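Local coordinates for protein nitrilotriacetate monooxygenase component B (PDB 3BPK) that probably binds FMN and acts as an oxidoreductase of the flavoredoxin family, the presumed B component of a nitrilotriacetate monooxygenase system, at residues B[11-14]-B[15-18]. Sequence-based numbering, arbitrary orientation.
Sequences EQTE and KDNY. With SO4 (sulfate ion), chain E.
Thr13 holds OG1 between its backbone N and carbonyl carbon (chi1 64°), while Asp16 swings CG to the side of its own backbone N (chi1 -65°); together these rotations turn the two side chains back on each other's main chain. Thr13 OG1 accepts from Asp16 N at 3.0 Å, and Asp16 OD2 accepts from Thr13 N at 3.1 Å. The second bond is fairly straight at hydrogen but reaches OD2 from above the carboxylate plane. Gln12 lies across the CB of Asp16, its CD 3.5 Å from that atom, and the extended chain carries its amide on to Asn17. There Gln12 NE2 donates to Asn17 OD1 over 2.7 Å in an almost linear bond (176° at hydrogen). The oxygen lies in the Gln12 amide plane, but NE2 stands above the carbonyl plane of Asn17, the two amides being well turned from each other. Asn17 ND2 donates to Pro9 O, so both ends of this buried amide are engaged and its rotation is fixed. The first turn of the helix is closed by Asn17 N to Thr13 O (2.9 Å) and Tyr18 N to Glu14 O (2.8 Å). Glu14 N, at the helix start, donates to sulfate O2 at 2.8 Å; the anion, probably from the crystallisation liquor, may be favoured there by the helix dipole. Asn17 packs on Phe165, and Tyr18 on Ala55, of the second subunit. Reciprocal side-chain-to-backbone bonding between Thr13, the N-cap, and Asp16 is the capping box, formed here where helix 14-24 begins, beside the second subunit.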
ATOM      1  N   GLU B  11      12.281 -13.491  17.257  1.00 22.96           N
ATOM      2  CA  GLU B  11      11.973 -13.940  18.615  1.00 25.35           C
ATOM      3  C   GLU B  11      10.488 -13.920  18.932  1.00 25.06           C
ATOM      4  O   GLU B  11      10.078 -13.998  20.087  1.00 26.13           O
ATOM      5  CB  GLU B  11      12.751 -13.114  19.649  1.00 24.42           C
ATOM      6  CG  GLU B  11      14.234 -13.290  19.553  1.00 28.70           C
ATOM      7  CD  GLU B  11      15.011 -12.349  20.477  1.00 30.15           C
ATOM      8  OE1 GLU B  11      16.255 -12.491  20.490  1.00 36.13           O
ATOM      9  OE2 GLU B  11      14.397 -11.488  21.172  1.00 34.61           O
ATOM     10  N   GLN B  12       9.658 -13.798  17.897  1.00 24.25           N
ATOM     11  CA  GLN B  12       8.235 -13.923  18.113  1.00 24.04           C
ATOM     12  C   GLN B  12       7.617 -14.653  16.949  1.00 23.06           C
ATOM     13  O   GLN B  12       8.302 -14.923  15.965  1.00 23.44           O
ATOM     14  CB  GLN B  12       7.587 -12.571  18.369  1.00 24.35           C
ATOM     15  CG  GLN B  12       7.856 -11.524  17.309  1.00 23.54           C
ATOM     16  CD  GLN B  12       7.100 -10.249  17.620  1.00 23.28           C
ATOM     17  OE1 GLN B  12       6.773  -9.971  18.783  1.00 23.84           O
ATOM     18  NE2 GLN B  12       6.849  -9.437  16.585  1.00 23.10           N
ATOM     19  N   THR B  13       6.341 -15.010  17.082  1.00 22.52           N
ATOM     20  CA  THR B  13       5.684 -15.852  16.081  1.00 23.22           C
ATOM     21  C   THR B  13       5.242 -15.064  14.849  1.00 22.93           C
ATOM     22  O   THR B  13       5.171 -13.829  14.864  1.00 22.71           O
ATOM     23  CB  THR B  13       4.418 -16.516  16.632  1.00 23.41           C
ATOM     24  OG1 THR B  13       3.458 -15.510  16.956  1.00 24.82           O
ATOM     25  CG2 THR B  13       4.740 -17.385  17.898  1.00 24.81           C
ATOM     26  N   GLU B  14       4.892 -15.795  13.800  1.00 23.57           N
ATOM     27  CA  GLU B  14       4.315 -15.182  12.610  1.00 24.35           C
ATOM     28  C   GLU B  14       3.084 -14.351  12.963  1.00 24.01           C
ATOM     29  O   GLU B  14       2.918 -13.210  12.494  1.00 23.49           O
ATOM     30  CB  GLU B  14       3.977 -16.243  11.570  1.00 25.23           C
ATOM     31  CG  GLU B  14       3.208 -15.673  10.388  1.00 26.14           C
ATOM     32  CD  GLU B  14       2.985 -16.667   9.259  1.00 26.62           C
ATOM     33  OE1 GLU B  14       3.524 -17.791   9.290  1.00 32.48           O
ATOM     34  OE2 GLU B  14       2.278 -16.308   8.309  1.00 32.37           O
ATOM     35  N   LYS B  15       2.227 -14.885  13.822  1.00 23.50           N
ATOM     36  CA  LYS B  15       1.035 -14.147  14.226  1.00 23.45           C
ATOM     37  C   LYS B  15       1.431 -12.873  14.975  1.00 22.40           C
ATOM     38  O   LYS B  15       0.818 -11.808  14.801  1.00 22.00           O
ATOM     39  CB  LYS B  15       0.090 -15.044  15.058  1.00 24.57           C
ATOM     40  CG  LYS B  15      -1.221 -14.395  15.385  1.00 28.52           C
ATOM     41  CD  LYS B  15      -2.221 -15.430  15.898  1.00 35.49           C
ATOM     42  CE  LYS B  15      -3.229 -14.822  16.870  1.00 34.07           C
ATOM     43  NZ  LYS B  15      -4.134 -15.882  17.474  1.00 47.24           N
ATOM     44  N   ASP B  16       2.436 -12.963  15.842  1.00 20.64           N
ATOM     45  CA  ASP B  16       2.941 -11.746  16.496  1.00 20.62           C
ATOM     46  C   ASP B  16       3.440 -10.686  15.505  1.00 19.56           C
ATOM     47  O   ASP B  16       3.188  -9.493  15.687  1.00 19.52           O
ATOM     48  CB  ASP B  16       4.091 -12.085  17.467  1.00 21.75           C
ATOM     49  CG  ASP B  16       3.651 -12.950  18.641  1.00 23.85           C
ATOM     50  OD1 ASP B  16       2.466 -12.907  19.030  1.00 26.38           O
ATOM     51  OD2 ASP B  16       4.527 -13.677  19.175  1.00 27.27           O
ATOM     52  N   ASN B  17       4.194 -11.121  14.495  1.00 18.90           N
ATOM     53  CA  ASN B  17       4.697 -10.177  13.473  1.00 18.12           C
ATOM     54  C   ASN B  17       3.548  -9.591  12.653  1.00 18.22           C
ATOM     55  O   ASN B  17       3.536  -8.401  12.363  1.00 17.25           O
ATOM     56  CB  ASN B  17       5.737 -10.834  12.581  1.00 18.57           C
ATOM     57  CG  ASN B  17       7.028 -11.073  13.323  1.00 19.83           C
ATOM     58  OD1 ASN B  17       7.507 -10.155  14.040  1.00 19.43           O
ATOM     59  ND2 ASN B  17       7.638 -12.269  13.134  1.00 19.50           N
ATOM     60  N   TYR B  18       2.586 -10.444  12.337  1.00 18.37           N
ATOM     61  CA  TYR B  18       1.353 -10.014  11.653  1.00 18.75           C
ATOM     62  C   TYR B  18       0.629  -8.932  12.422  1.00 18.63           C
ATOM     63  O   TYR B  18       0.226  -7.927  11.849  1.00 18.75           O
ATOM     64  CB  TYR B  18       0.445 -11.215  11.446  1.00 19.47           C
ATOM     65  CG  TYR B  18      -0.903 -10.887  10.856  1.00 19.90           C
ATOM     66  CD1 TYR B  18      -1.066 -10.734   9.475  1.00 20.81           C
ATOM     67  CD2 TYR B  18      -2.025 -10.766  11.677  1.00 20.75           C
ATOM     68  CE1 TYR B  18      -2.315 -10.453   8.932  1.00 21.84           C
ATOM     69  CE2 TYR B  18      -3.301 -10.482  11.144  1.00 20.76           C
ATOM     70  CZ  TYR B  18      -3.428 -10.328   9.768  1.00 21.44           C
ATOM     71  OH  TYR B  18      -4.683 -10.062   9.241  1.00 23.21           O
TER
HETATM   72  S   SO4 E 601       5.201 -19.730  13.901  0.50 36.37           S
HETATM   73  O1  SO4 E 601       5.467 -20.342  12.599  0.50 36.79           O
HETATM   74  O2  SO4 E 601       5.842 -18.432  13.967  0.50 35.28           O
HETATM   75  O3  SO4 E 601       5.716 -20.588  14.965  0.50 36.41           O
HETATM   76  O4  SO4 E 601       3.762 -19.624  14.110  0.50 35.84           O